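Local atomic coordinates of 3',5'-nucleoside bisphosphate phosphatase (Chromobacterium violaceum, PDB entry 2YB1), a protein that hydrolyses nucleoside 3',5'-bisphosphates to nucleoside 5'-phosphates and orthophosphate with the help of bound manganese ions. Residues G98-R102 and V166-W170; M186-A190 and L205-F209; Q105-L110 and P163-S167; T12-A16 and S133-R139; G240-S245 and C269-E275. One frame throughout, in Å; residues are numbered along the deposited sequence.

Contact 1 (G98-R102 and V166-W170); sequences GRLER and VSHQW. With AMP (adenosine monophosphate), chain E.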
# COMPACT_ATOMS: atom_id res chain seq x y z
N GLY A 98 10.48 10.94 -9.61
CA GLY A 98 9.67 11.69 -10.56
C GLY A 98 8.33 12.15 -10.01
O GLY A 98 7.52 12.74 -10.73
N ARG A 99 8.08 11.88 -8.73
CA ARG A 99 6.76 12.11 -8.14
C ARG A 99 6.35 13.59 -8.14
O ARG A 99 5.24 13.94 -8.55
CB ARG A 99 6.72 11.51 -6.72
CG ARG A 99 5.36 11.02 -6.29
CD ARG A 99 5.45 10.12 -5.06
NE ARG A 99 5.00 8.75 -5.34
CZ ARG A 99 3.77 8.42 -5.71
NH1 ARG A 99 2.83 9.35 -5.86
NH2 ARG A 99 3.46 7.14 -5.93
N LEU A 100 7.24 14.47 -7.66
CA LEU A 100 6.94 15.90 -7.61
C LEU A 100 6.70 16.50 -8.99
O LEU A 100 5.74 17.26 -9.20
CB LEU A 100 8.07 16.66 -6.90
CG LEU A 100 7.74 17.03 -5.45
CD1 LEU A 100 8.98 17.51 -4.69
CD2 LEU A 100 6.62 18.08 -5.41
N GLU A 101 7.58 16.17 -9.93
CA GLU A 101 7.45 16.61 -11.32
C GLU A 101 6.09 16.19 -11.91
O GLU A 101 5.38 16.99 -12.51
CB GLU A 101 8.61 16.00 -12.13
CG GLU A 101 8.51 16.13 -13.64
CD GLU A 101 9.65 15.39 -14.35
OE1 GLU A 101 9.92 14.21 -13.99
OE2 GLU A 101 10.27 15.98 -15.26
N ARG A 102 5.74 14.92 -11.73
CA ARG A 102 4.46 14.40 -12.20
C ARG A 102 3.29 15.17 -11.59
O ARG A 102 2.29 15.45 -12.27
CB ARG A 102 4.36 12.92 -11.84
CG ARG A 102 3.01 12.25 -12.08
CD ARG A 102 3.15 10.79 -11.61
NE ARG A 102 1.93 9.97 -11.68
CZ ARG A 102 1.18 9.65 -10.62
NH1 ARG A 102 1.50 10.10 -9.40
NH2 ARG A 102 0.11 8.87 -10.79
N VAL A 166 -1.46 11.65 -15.42
CA VAL A 166 -0.22 11.73 -16.17
C VAL A 166 0.41 10.34 -16.09
O VAL A 166 0.73 9.87 -15.00
CB VAL A 166 0.74 12.80 -15.57
CG1 VAL A 166 2.10 12.78 -16.29
CG2 VAL A 166 0.09 14.19 -15.62
N SER A 167 0.53 9.66 -17.22
CA SER A 167 1.10 8.32 -17.21
C SER A 167 2.52 8.39 -16.69
O SER A 167 3.22 9.39 -16.90
CB SER A 167 1.09 7.70 -18.62
OG SER A 167 -0.24 7.67 -19.12
N HIS A 168 2.94 7.36 -15.97
CA HIS A 168 4.26 7.37 -15.37
C HIS A 168 4.75 5.94 -15.22
O HIS A 168 3.97 5.05 -14.89
CB HIS A 168 4.19 8.02 -13.99
CG HIS A 168 5.53 8.32 -13.40
ND1 HIS A 168 6.33 9.33 -13.88
CD2 HIS A 168 6.21 7.75 -12.39
CE1 HIS A 168 7.45 9.37 -13.18
NE2 HIS A 168 7.40 8.41 -12.27
N GLN A 169 6.04 5.73 -15.43
CA GLN A 169 6.60 4.39 -15.25
C GLN A 169 7.21 4.22 -13.86
O GLN A 169 8.13 4.94 -13.48
CB GLN A 169 7.61 4.04 -16.35
CG GLN A 169 8.21 2.64 -16.16
CD GLN A 169 8.91 2.11 -17.40
OE1 GLN A 169 10.15 2.09 -17.47
NE2 GLN A 169 8.13 1.65 -18.37
N TRP A 170 6.67 3.27 -13.11
CA TRP A 170 7.15 2.95 -11.77
C TRP A 170 8.18 1.82 -11.83
O TRP A 170 8.78 1.58 -12.88
CB TRP A 170 5.99 2.62 -10.82
CG TRP A 170 4.89 3.65 -10.86
CD1 TRP A 170 3.69 3.54 -11.50
CD2 TRP A 170 4.91 4.94 -10.24
NE1 TRP A 170 2.95 4.68 -11.31
CE2 TRP A 170 3.67 5.56 -10.54
CE3 TRP A 170 5.83 5.63 -9.45
CZ2 TRP A 170 3.33 6.84 -10.07
CZ3 TRP A 170 5.49 6.91 -8.99
CH2 TRP A 170 4.25 7.49 -9.30
P AMP E . -0.29 7.77 -7.07
O1P AMP E . -0.73 7.35 -8.46
O2P AMP E . 0.64 6.71 -6.54
O3P AMP E . 0.20 9.20 -7.10
O5' AMP E . -1.67 7.71 -6.28
C5' AMP E . -2.34 6.48 -6.10
C4' AMP E . -3.19 6.48 -4.85
O4' AMP E . -4.44 7.15 -5.12
C3' AMP E . -3.61 5.11 -4.34
O3' AMP E . -2.60 4.50 -3.54
C2' AMP E . -4.90 5.39 -3.58
O2' AMP E . -4.61 5.85 -2.26
C1' AMP E . -5.49 6.56 -4.37
N9 AMP E . -6.54 6.12 -5.30
C8 AMP E . -6.36 5.64 -6.55
N7 AMP E . -7.56 5.31 -7.11
C5 AMP E . -8.52 5.56 -6.20
C6 AMP E . -10.00 5.44 -6.13
N6 AMP E . -10.70 4.96 -7.18
N1 AMP E . -10.61 5.83 -4.98
C2 AMP E . -9.92 6.30 -3.92
N3 AMP E . -8.58 6.43 -3.91
C4 AMP E . -7.84 6.09 -5.00
O HOH W 1 0.71 7.64 -13.30
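The backbones come closest at R102 and V166, where the first turn of helix 99-112 meets a loop that runs past it, CA to CA 6.7 Å. R102 reaches across with its chain extended from CG to NE. Its guanidinium is covered on one face by the rim of the W170 indole, CZ lying 3.6 Å from W170 CZ2. The two planes are steep to each other, at 77°. R99 meets the same indole differently. Its guanidinium is only 21° from the indole plane, with NH2 3.5 Å from W170 CH2. H168 packs against the R102 stem, with CD in an off-centre CH-pi contact with the imidazole. Water 1 accepts from R102 NH2 and donates to V166 O. Both arginines then grip the AMP phosphate. R99 NH1 and R102 NH1 share O3P, at 2.9 and 2.8 Å. R99 NH2 takes O2P and R102 NH2 takes O1P. This is the 5'-phosphate pocket of the substrate site, with W170 wedged against both guanidinium groups.

Contact 2 (M186-A190 and L205-F209); sequences MAVIA and LILDF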
# COMPACT_ATOMS: atom_id res chain seq x y z
N MET A 186 9.01 -10.70 2.71
CA MET A 186 8.19 -11.40 1.73
C MET A 186 7.44 -10.38 0.86
O MET A 186 6.94 -9.37 1.38
CB MET A 186 7.20 -12.35 2.43
CG MET A 186 7.89 -13.55 3.10
SD MET A 186 6.73 -14.62 3.97
CE MET A 186 5.95 -15.49 2.58
N ALA A 187 7.40 -10.62 -0.45
CA ALA A 187 6.66 -9.76 -1.37
C ALA A 187 5.22 -10.25 -1.49
O ALA A 187 4.95 -11.47 -1.43
CB ALA A 187 7.33 -9.73 -2.73
N VAL A 188 4.29 -9.31 -1.63
CA VAL A 188 2.86 -9.59 -1.61
C VAL A 188 2.14 -8.77 -2.69
O VAL A 188 2.27 -7.55 -2.72
CB VAL A 188 2.24 -9.21 -0.23
CG1 VAL A 188 0.73 -9.47 -0.20
CG2 VAL A 188 2.96 -9.92 0.91
N ILE A 189 1.37 -9.42 -3.55
CA ILE A 189 0.56 -8.68 -4.51
C ILE A 189 -0.61 -8.06 -3.74
O ILE A 189 -1.41 -8.77 -3.12
CB ILE A 189 -0.01 -9.60 -5.61
CG1 ILE A 189 1.12 -10.12 -6.50
CG2 ILE A 189 -1.06 -8.84 -6.43
CD1 ILE A 189 0.69 -11.24 -7.44
N ALA A 190 -0.70 -6.73 -3.79
CA ALA A 190 -1.69 -6.02 -2.99
C ALA A 190 -3.02 -5.92 -3.73
O ALA A 190 -3.05 -5.83 -4.96
CB ALA A 190 -1.18 -4.63 -2.63
N LEU A 205 0.20 -12.50 -14.11
CA LEU A 205 0.82 -11.65 -13.09
C LEU A 205 1.43 -12.48 -11.96
O LEU A 205 2.58 -12.25 -11.57
CB LEU A 205 -0.19 -10.65 -12.52
CG LEU A 205 0.30 -9.80 -11.35
CD1 LEU A 205 1.56 -8.97 -11.73
CD2 LEU A 205 -0.81 -8.89 -10.83
N ILE A 206 0.67 -13.45 -11.45
CA ILE A 206 1.16 -14.36 -10.41
C ILE A 206 2.41 -15.15 -10.84
O ILE A 206 3.39 -15.21 -10.10
CB ILE A 206 0.06 -15.35 -9.94
CG1 ILE A 206 -1.04 -14.59 -9.17
CG2 ILE A 206 0.67 -16.47 -9.10
CD1 ILE A 206 -2.22 -15.44 -8.78
N LEU A 207 2.37 -15.73 -12.04
CA LEU A 207 3.52 -16.47 -12.55
C LEU A 207 4.77 -15.58 -12.66
O LEU A 207 5.86 -15.99 -12.24
CB LEU A 207 3.19 -17.10 -13.91
CG LEU A 207 2.14 -18.21 -13.82
CD1 LEU A 207 1.94 -18.89 -15.16
CD2 LEU A 207 2.55 -19.23 -12.74
N ASP A 208 4.62 -14.38 -13.22
CA ASP A 208 5.71 -13.42 -13.29
C ASP A 208 6.21 -13.04 -11.88
O ASP A 208 7.42 -12.93 -11.62
CB ASP A 208 5.24 -12.14 -14.01
CG ASP A 208 5.14 -12.32 -15.51
OD1 ASP A 208 5.29 -13.45 -16.01
OD2 ASP A 208 4.91 -11.30 -16.21
N PHE A 209 5.25 -12.81 -10.99
CA PHE A 209 5.51 -12.43 -9.59
C PHE A 209 6.35 -13.52 -8.89
O PHE A 209 7.40 -13.25 -8.30
CB PHE A 209 4.15 -12.21 -8.91
CG PHE A 209 4.22 -11.97 -7.42
CD1 PHE A 209 4.71 -10.77 -6.91
CD2 PHE A 209 3.73 -12.92 -6.54
CE1 PHE A 209 4.75 -10.54 -5.53
CE2 PHE A 209 3.76 -12.70 -5.16
CZ PHE A 209 4.27 -11.51 -4.66
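I189 and F209 make the main apolar contact between strand 186-189 and helix 199-211. The I189 side chain lies over one face of the phenyl ring. CG1 sits almost on the ring normal, 3.5 Å from the centroid, a CH-pi contact with little offset. CD1 continues toward the root of the ring and lies 3.6 Å from F209 CD2. The chi1 of I189, -68°, turns CG1 away from the carbonyl carbon and sends this branch along the ring.

Two more aliphatic contacts involve the same methyl. I189 CD1 is 4.2 Å from L205 CG and 4.1 Å from I206 CG1, so three residues of the helix close around it. Separately, A187 CB touches the far end of the ring, 3.9 Å from F209 CE1.

These elements belong to a beta-alpha-beta unit, strand 186-189, helix 199-211 and strand 216-221, within the PHP domain. The short axes run nearly antiparallel, at 168°, and approach to 10.3 Å.

Backbone atoms of the strand meet the ring at its edge. A187 O lies near the ring plane, 3.3 Å from F209 CZ, and V188 N is also at this edge. Around the contact, V177 of helix 173-182 touches both A187 and F209. I76 of the neighbouring strand 72-79 touches A187 and I189.

Contact 3 (Q105-L110 and P163-S167); sequences QMGASL and PGYVS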
# COMPACT_ATOMS: atom_id res chain seq x y z
N GLN A 105 2.67 18.60 -13.12
CA GLN A 105 2.02 18.35 -14.39
C GLN A 105 0.53 17.99 -14.22
O GLN A 105 -0.32 18.43 -15.00
CB GLN A 105 2.78 17.25 -15.15
CG GLN A 105 4.19 17.69 -15.59
CD GLN A 105 5.08 16.55 -16.06
OE1 GLN A 105 4.71 15.38 -15.98
NE2 GLN A 105 6.26 16.90 -16.55
N MET A 106 0.21 17.19 -13.21
CA MET A 106 -1.18 16.85 -12.91
C MET A 106 -1.96 18.13 -12.61
O MET A 106 -3.09 18.31 -13.07
CB MET A 106 -1.27 15.87 -11.72
CG MET A 106 -0.71 14.46 -12.01
SD MET A 106 -1.06 13.31 -10.64
CE MET A 106 0.21 13.72 -9.46
N GLY A 107 -1.34 19.03 -11.84
CA GLY A 107 -1.98 20.29 -11.52
C GLY A 107 -2.26 21.10 -12.77
O GLY A 107 -3.35 21.64 -12.94
N ALA A 108 -1.26 21.19 -13.64
CA ALA A 108 -1.37 21.95 -14.89
C ALA A 108 -2.39 21.33 -15.84
O ALA A 108 -3.12 22.04 -16.54
CB ALA A 108 -0.01 22.08 -15.56
N SER A 109 -2.45 20.00 -15.86
CA SER A 109 -3.51 19.31 -16.61
C SER A 109 -4.90 19.69 -16.09
O SER A 109 -5.79 20.04 -16.87
CB SER A 109 -3.30 17.79 -16.51
OG SER A 109 -4.30 17.09 -17.22
N LEU A 110 -5.09 19.63 -14.78
CA LEU A 110 -6.38 20.03 -14.21
C LEU A 110 -6.70 21.50 -14.52
O LEU A 110 -7.86 21.85 -14.79
CB LEU A 110 -6.42 19.75 -12.70
CG LEU A 110 -6.55 18.26 -12.37
CD1 LEU A 110 -6.02 17.90 -10.98
CD2 LEU A 110 -8.01 17.83 -12.52
N PRO A 163 -8.73 14.44 -17.16
CA PRO A 163 -7.82 15.51 -16.73
C PRO A 163 -7.15 15.18 -15.40
O PRO A 163 -7.76 14.58 -14.50
CB PRO A 163 -8.76 16.73 -16.60
CG PRO A 163 -9.87 16.44 -17.59
CD PRO A 163 -10.07 14.95 -17.50
N GLY A 164 -5.88 15.54 -15.28
CA GLY A 164 -5.16 15.32 -14.05
C GLY A 164 -4.35 14.03 -14.03
O GLY A 164 -3.50 13.87 -13.15
N TYR A 165 -4.62 13.11 -14.95
CA TYR A 165 -3.84 11.88 -15.04
C TYR A 165 -2.61 12.04 -15.94
O TYR A 165 -2.70 12.54 -17.06
CB TYR A 165 -4.68 10.69 -15.51
CG TYR A 165 -3.93 9.38 -15.40
CD1 TYR A 165 -3.82 8.73 -14.18
CD2 TYR A 165 -3.30 8.81 -16.51
CE1 TYR A 165 -3.12 7.53 -14.06
CE2 TYR A 165 -2.60 7.61 -16.40
CZ TYR A 165 -2.52 6.98 -15.18
OH TYR A 165 -1.83 5.79 -15.06
N VAL A 166 -1.46 11.65 -15.42
CA VAL A 166 -0.22 11.73 -16.17
C VAL A 166 0.41 10.34 -16.09
O VAL A 166 0.73 9.87 -15.00
CB VAL A 166 0.74 12.80 -15.57
CG1 VAL A 166 2.10 12.78 -16.29
CG2 VAL A 166 0.09 14.19 -15.62
N SER A 167 0.53 9.66 -17.22
CA SER A 167 1.10 8.32 -17.21
C SER A 167 2.52 8.39 -16.69
O SER A 167 3.22 9.39 -16.90
CB SER A 167 1.09 7.70 -18.62
OG SER A 167 -0.24 7.67 -19.12
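Q105 begins the contact, its OE1 lying 3.7 Å from V166 CG1 and its side chain crossing that of the valine at about a right angle. M106 comes next, where the backbones are nearest, CA to G164 CA 4.4 Å. Its CG rests close to G164 O and 3.7 Å from V166 CG2. Beyond CG the chain bends at chi3 and leads away, toward R134 and F137 of helix 134-143. S109 supplies the polar link. Its OG stands anti to the backbone N, chi1 180°, and accepts from G164 N at 2.9 Å, with a nearly straight N-H...O angle of 165°. L110 closes the row. Its CG lies 3.7 Å from G164 CA, and CD2 reaches P163 CB at 4.3 Å. G164 has a positive phi, and its bare CA lies directly against L110. The loop is therefore held on helix 99-112 by one serine bond to a buried backbone amide. Apolar carbons pack around that bond, and the close approach is consistent with the lack of a side chain at G164.

Contact 4 (T12-A16 and S133-R139); sequences TSDGA and SRTHFAR. With MN (manganese (II) ion), chain B; AMP (adenosine monophosphate), chain E.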
# COMPACT_ATOMS: atom_id res chain seq x y z
N THR A 12 3.37 9.70 6.27
CA THR A 12 4.62 9.47 5.54
C THR A 12 4.34 9.37 4.03
O THR A 12 5.12 9.86 3.22
CB THR A 12 5.38 8.20 6.00
OG1 THR A 12 5.75 8.34 7.38
CG2 THR A 12 6.66 8.00 5.16
N SER A 13 3.23 8.73 3.64
CA SER A 13 2.87 8.86 2.24
C SER A 13 1.50 9.50 2.01
O SER A 13 1.39 10.73 2.03
CB SER A 13 2.93 7.49 1.54
OG SER A 13 2.05 6.54 2.13
N ASP A 14 0.46 8.69 1.86
CA ASP A 14 -0.89 9.21 1.63
C ASP A 14 -1.96 9.04 2.72
O ASP A 14 -3.14 9.30 2.48
CB ASP A 14 -1.42 8.90 0.21
CG ASP A 14 -1.75 7.45 0.03
OD1 ASP A 14 -1.40 6.65 0.91
OD2 ASP A 14 -2.36 7.13 -1.01
N GLY A 15 -1.57 8.53 3.88
CA GLY A 15 -2.51 8.41 4.99
C GLY A 15 -2.72 9.76 5.66
O GLY A 15 -1.85 10.64 5.60
N ALA A 16 -3.86 9.93 6.32
CA ALA A 16 -4.17 11.16 7.04
C ALA A 16 -3.59 11.23 8.46
O ALA A 16 -3.49 12.31 9.05
CB ALA A 16 -5.68 11.40 7.07
N SER A 133 0.79 12.68 -4.04
CA SER A 133 0.04 11.54 -4.59
C SER A 133 -1.31 11.98 -5.15
O SER A 133 -1.84 13.00 -4.74
CB SER A 133 -0.17 10.54 -3.45
OG SER A 133 -1.26 9.68 -3.66
N ARG A 134 -1.87 11.20 -6.08
CA ARG A 134 -3.25 11.42 -6.54
C ARG A 134 -4.21 11.49 -5.36
O ARG A 134 -5.25 12.14 -5.45
CB ARG A 134 -3.71 10.30 -7.49
CG ARG A 134 -3.03 10.32 -8.86
CD ARG A 134 -3.65 9.31 -9.83
NE ARG A 134 -3.24 7.94 -9.52
CZ ARG A 134 -3.93 6.86 -9.86
NH1 ARG A 134 -5.08 6.98 -10.53
NH2 ARG A 134 -3.47 5.65 -9.55
N THR A 135 -3.87 10.81 -4.26
CA THR A 135 -4.72 10.82 -3.06
C THR A 135 -4.86 12.23 -2.51
O THR A 135 -5.96 12.66 -2.14
CB THR A 135 -4.17 9.90 -1.96
OG1 THR A 135 -4.07 8.56 -2.46
CG2 THR A 135 -5.07 9.92 -0.72
N HIS A 136 -3.75 12.96 -2.46
CA HIS A 136 -3.76 14.33 -1.98
C HIS A 136 -4.57 15.25 -2.91
O HIS A 136 -5.29 16.13 -2.43
CB HIS A 136 -2.34 14.86 -1.81
CG HIS A 136 -1.49 14.02 -0.91
ND1 HIS A 136 -0.34 13.39 -1.34
CD2 HIS A 136 -1.63 13.69 0.40
CE1 HIS A 136 0.20 12.72 -0.33
NE2 HIS A 136 -0.56 12.90 0.74
N PHE A 137 -4.45 15.03 -4.22
CA PHE A 137 -5.24 15.78 -5.20
C PHE A 137 -6.73 15.54 -4.97
O PHE A 137 -7.53 16.46 -5.04
CB PHE A 137 -4.87 15.38 -6.64
CG PHE A 137 -3.67 16.12 -7.19
CD1 PHE A 137 -2.38 15.75 -6.83
CD2 PHE A 137 -3.84 17.20 -8.04
CE1 PHE A 137 -1.28 16.44 -7.32
CE2 PHE A 137 -2.74 17.90 -8.53
CZ PHE A 137 -1.46 17.51 -8.17
N ALA A 138 -7.08 14.29 -4.68
CA ALA A 138 -8.48 13.95 -4.45
C ALA A 138 -9.02 14.63 -3.18
O ALA A 138 -10.14 15.15 -3.18
CB ALA A 138 -8.66 12.43 -4.37
N ARG A 139 -8.24 14.61 -2.11
CA ARG A 139 -8.66 15.27 -0.87
C ARG A 139 -8.88 16.75 -1.11
O ARG A 139 -9.84 17.32 -0.58
CB ARG A 139 -7.66 15.07 0.27
CG ARG A 139 -7.65 13.67 0.79
CD ARG A 139 -6.84 13.47 2.07
NE ARG A 139 -6.85 12.04 2.37
CZ ARG A 139 -5.77 11.30 2.57
NH1 ARG A 139 -4.55 11.85 2.57
NH2 ARG A 139 -5.92 10.00 2.80
MN MN B . -2.70 4.99 -1.09
P AMP E . -0.29 7.77 -7.07
O1P AMP E . -0.73 7.35 -8.46
O2P AMP E . 0.64 6.71 -6.54
O3P AMP E . 0.20 9.20 -7.10
O5' AMP E . -1.67 7.71 -6.28
C5' AMP E . -2.34 6.48 -6.10
C4' AMP E . -3.19 6.48 -4.85
O4' AMP E . -4.44 7.15 -5.12
C3' AMP E . -3.61 5.11 -4.34
O3' AMP E . -2.60 4.50 -3.54
C2' AMP E . -4.90 5.39 -3.58
O2' AMP E . -4.61 5.85 -2.26
C1' AMP E . -5.49 6.56 -4.37
N9 AMP E . -6.54 6.12 -5.30
C8 AMP E . -6.36 5.64 -6.55
N7 AMP E . -7.56 5.31 -7.11
C5 AMP E . -8.52 5.56 -6.20
C6 AMP E . -10.00 5.44 -6.13
N6 AMP E . -10.70 4.96 -7.18
N1 AMP E . -10.61 5.83 -4.98
C2 AMP E . -9.92 6.30 -3.92
N3 AMP E . -8.58 6.43 -3.91
C4 AMP E . -7.84 6.09 -5.00
O HOH W 2 -1.16 12.53 3.54
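D14 and T135 meet because their first torsions turn both polar ends inward. The D14 chi1 of 72° sets CG between the backbone N and the carbonyl carbon, while T135 chi1, -59°, brings OG1 beside its own backbone N. D14 OD2 and T135 OG1 are then 2.7 Å apart. The same OD2 binds manganese at 2.2 Å; AMP O2', AMP O3', H39 and H250 are also ligands. AMP O4' is also within reach of T135 OG1, so its proton's acceptor is left open.

R139 grips D14 O end-on. NH1 and NH2 are each 2.9 Å from this oxygen, which lies near the guanidinium plane. E254 forms a salt bridge with R139 NE. H136 NE2 makes a weak bond to S13 O at the ring edge. S133 OG caps the helix by accepting from T135 N, and H136 ND1 accepts weakly from S133 N, completing a capping box. R134 binds the phosphate through its backbone N to O3P and through NE to O1P, the latter at 2.8 Å.

The N-terminus of helix 134-143 thus faces both phosphate and metal. It packs against helices 99-112, 118-123 and 150-156, while segment 12-16 lies in the loop linking strand 4-5 to helix 19-27.

Contact 5 (G240-S245 and C269-E275); sequences GLYASS and CRPIWRE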
# COMPACT_ATOMS: atom_id res chain seq x y z
N GLY A 240 0.32 -21.93 -4.51
CA GLY A 240 1.04 -22.07 -3.26
C GLY A 240 1.45 -20.74 -2.66
O GLY A 240 2.47 -20.65 -2.00
N LEU A 241 0.66 -19.69 -2.91
CA LEU A 241 0.93 -18.38 -2.31
C LEU A 241 0.36 -18.28 -0.90
O LEU A 241 -0.71 -18.82 -0.61
CB LEU A 241 0.33 -17.26 -3.17
CG LEU A 241 0.91 -17.08 -4.58
CD1 LEU A 241 0.10 -16.05 -5.35
CD2 LEU A 241 2.37 -16.66 -4.48
N TYR A 242 1.07 -17.57 -0.03
CA TYR A 242 0.60 -17.26 1.32
C TYR A 242 -0.35 -16.07 1.30
O TYR A 242 -0.16 -15.13 0.52
CB TYR A 242 1.79 -16.99 2.25
CG TYR A 242 2.64 -18.23 2.41
CD1 TYR A 242 2.26 -19.23 3.30
CD2 TYR A 242 3.79 -18.42 1.65
CE1 TYR A 242 3.02 -20.38 3.44
CE2 TYR A 242 4.56 -19.57 1.78
CZ TYR A 242 4.16 -20.55 2.68
OH TYR A 242 4.90 -21.71 2.83
N ALA A 243 -1.37 -16.11 2.16
CA ALA A 243 -2.43 -15.10 2.13
C ALA A 243 -2.15 -14.00 3.13
O ALA A 243 -1.82 -14.26 4.29
CB ALA A 243 -3.79 -15.73 2.42
N SER A 244 -2.30 -12.76 2.67
CA SER A 244 -2.14 -11.62 3.53
C SER A 244 -3.49 -10.95 3.72
O SER A 244 -4.42 -11.18 2.94
CB SER A 244 -1.15 -10.63 2.94
OG SER A 244 -0.80 -9.68 3.92
N SER A 245 -3.60 -10.17 4.80
CA SER A 245 -4.81 -9.43 5.13
C SER A 245 -4.44 -7.98 5.49
O SER A 245 -3.51 -7.74 6.27
CB SER A 245 -5.50 -10.11 6.31
OG SER A 245 -5.61 -11.52 6.11
N CYS A 269 -6.72 -20.83 3.08
CA CYS A 269 -5.54 -19.98 3.05
C CYS A 269 -4.46 -20.39 4.03
O CYS A 269 -4.74 -20.84 5.14
CB CYS A 269 -5.91 -18.52 3.30
SG CYS A 269 -7.04 -17.82 2.07
N ARG A 270 -3.21 -20.22 3.61
CA ARG A 270 -2.06 -20.33 4.49
C ARG A 270 -1.65 -18.92 4.88
O ARG A 270 -1.09 -18.19 4.07
CB ARG A 270 -0.92 -21.04 3.76
CG ARG A 270 -1.29 -22.44 3.32
CD ARG A 270 -0.06 -23.26 2.96
NE ARG A 270 0.60 -22.80 1.75
CZ ARG A 270 1.78 -23.25 1.34
NH1 ARG A 270 2.42 -24.16 2.06
NH2 ARG A 270 2.34 -22.78 0.22
N PRO A 271 -1.91 -18.53 6.14
CA PRO A 271 -1.72 -17.12 6.52
C PRO A 271 -0.26 -16.70 6.46
O PRO A 271 0.61 -17.38 7.01
CB PRO A 271 -2.22 -17.08 7.98
CG PRO A 271 -3.05 -18.31 8.15
CD PRO A 271 -2.43 -19.35 7.24
N ILE A 272 0.00 -15.57 5.83
CA ILE A 272 1.38 -15.12 5.66
C ILE A 272 2.08 -14.80 7.00
O ILE A 272 3.30 -14.95 7.11
CB ILE A 272 1.47 -13.92 4.70
CG1 ILE A 272 2.88 -13.82 4.10
CG2 ILE A 272 1.02 -12.63 5.41
CD1 ILE A 272 2.97 -12.89 2.90
N TRP A 273 1.31 -14.37 8.01
CA TRP A 273 1.93 -14.01 9.29
C TRP A 273 2.63 -15.18 9.99
O TRP A 273 3.61 -14.99 10.72
CB TRP A 273 0.96 -13.28 10.23
CG TRP A 273 -0.38 -13.92 10.41
CD1 TRP A 273 -0.73 -14.84 11.34
CD2 TRP A 273 -1.56 -13.65 9.64
NE1 TRP A 273 -2.06 -15.17 11.20
CE2 TRP A 273 -2.59 -14.45 10.16
CE3 TRP A 273 -1.83 -12.82 8.55
CZ2 TRP A 273 -3.88 -14.44 9.63
CZ3 TRP A 273 -3.12 -12.81 8.02
CH2 TRP A 273 -4.13 -13.60 8.57
N ARG A 274 2.14 -16.39 9.77
CA ARG A 274 2.80 -17.56 10.32
C ARG A 274 4.22 -17.73 9.76
O ARG A 274 5.10 -18.29 10.43
CB ARG A 274 1.96 -18.81 10.09
CG ARG A 274 0.60 -18.74 10.76
CD ARG A 274 -0.19 -20.02 10.56
NE ARG A 274 -1.56 -19.91 11.06
CZ ARG A 274 -2.54 -20.77 10.75
NH1 ARG A 274 -2.29 -21.79 9.93
NH2 ARG A 274 -3.76 -20.59 11.25
N GLU A 275 4.44 -17.26 8.54
CA GLU A 275 5.75 -17.36 7.88
C GLU A 275 6.68 -16.18 8.19
O GLU A 275 7.87 -16.20 7.88
CB GLU A 275 5.55 -17.46 6.36
CG GLU A 275 4.54 -18.54 5.93
CD GLU A 275 4.82 -19.89 6.58
OE1 GLU A 275 6.01 -20.23 6.75
OE2 GLU A 275 3.85 -20.60 6.92
O HOH W 3 -1.32 -21.53 -0.37
O HOH W 4 -3.02 -18.92 1.01
O HOH W 5 4.66 -23.26 4.97
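Strand 242-246, an outermost strand of the mixed sheet, is bridged here by the segment leading into the short helix 272-275. A single beta bridge pairs A243 with P271. A243 N donates to R270 O at 2.8 Å, and I272 N donates to A243 O at 2.7 Å. The Y242 ring lies between two side chains. The R270 guanidinium stacks flat on it, centres 4.3 Å apart and planes at 21°. E275 CG makes a CH-pi contact over a face, 3.7 Å from the ring centroid. R270 bends at chi3, and its NH2 makes a weak bond to G240 O. That glycine ends the preceding helix in a Schellman motif. Two waters join L241 O to R270, one at NE and one at N. A243 CB meets C269 CB at 3.6 Å. S245 OG lies at the W273 ring edge, 3.4 Å from CZ3. The contact thus combines straight backbone bonds with a guanidinium-ring stack, and waters link R270 to L241, just before the strand.

Contacts 2 and 4 are buried, whereas contacts 1, 3 and 5 are only partly so. Contacts 1 and 3 share helix 99-112 and residues V166 and S167 of one loop. Contact 1 uses charge to hold phosphate; contact 3 is mostly apolar. Contact 4 joins contact 1 at the same AMP and adds a metal, and its F137 packs on M106 and L110 of contact 3. Contacts 2 and 5 lie on the other side of the chain's centre from contact 4 and reach the same sheet. V188 and M186 touch I272, and I206 touches L241. Contact 2 is apolar, whereas contact 5 relies on backbone bonds, stacking and waters.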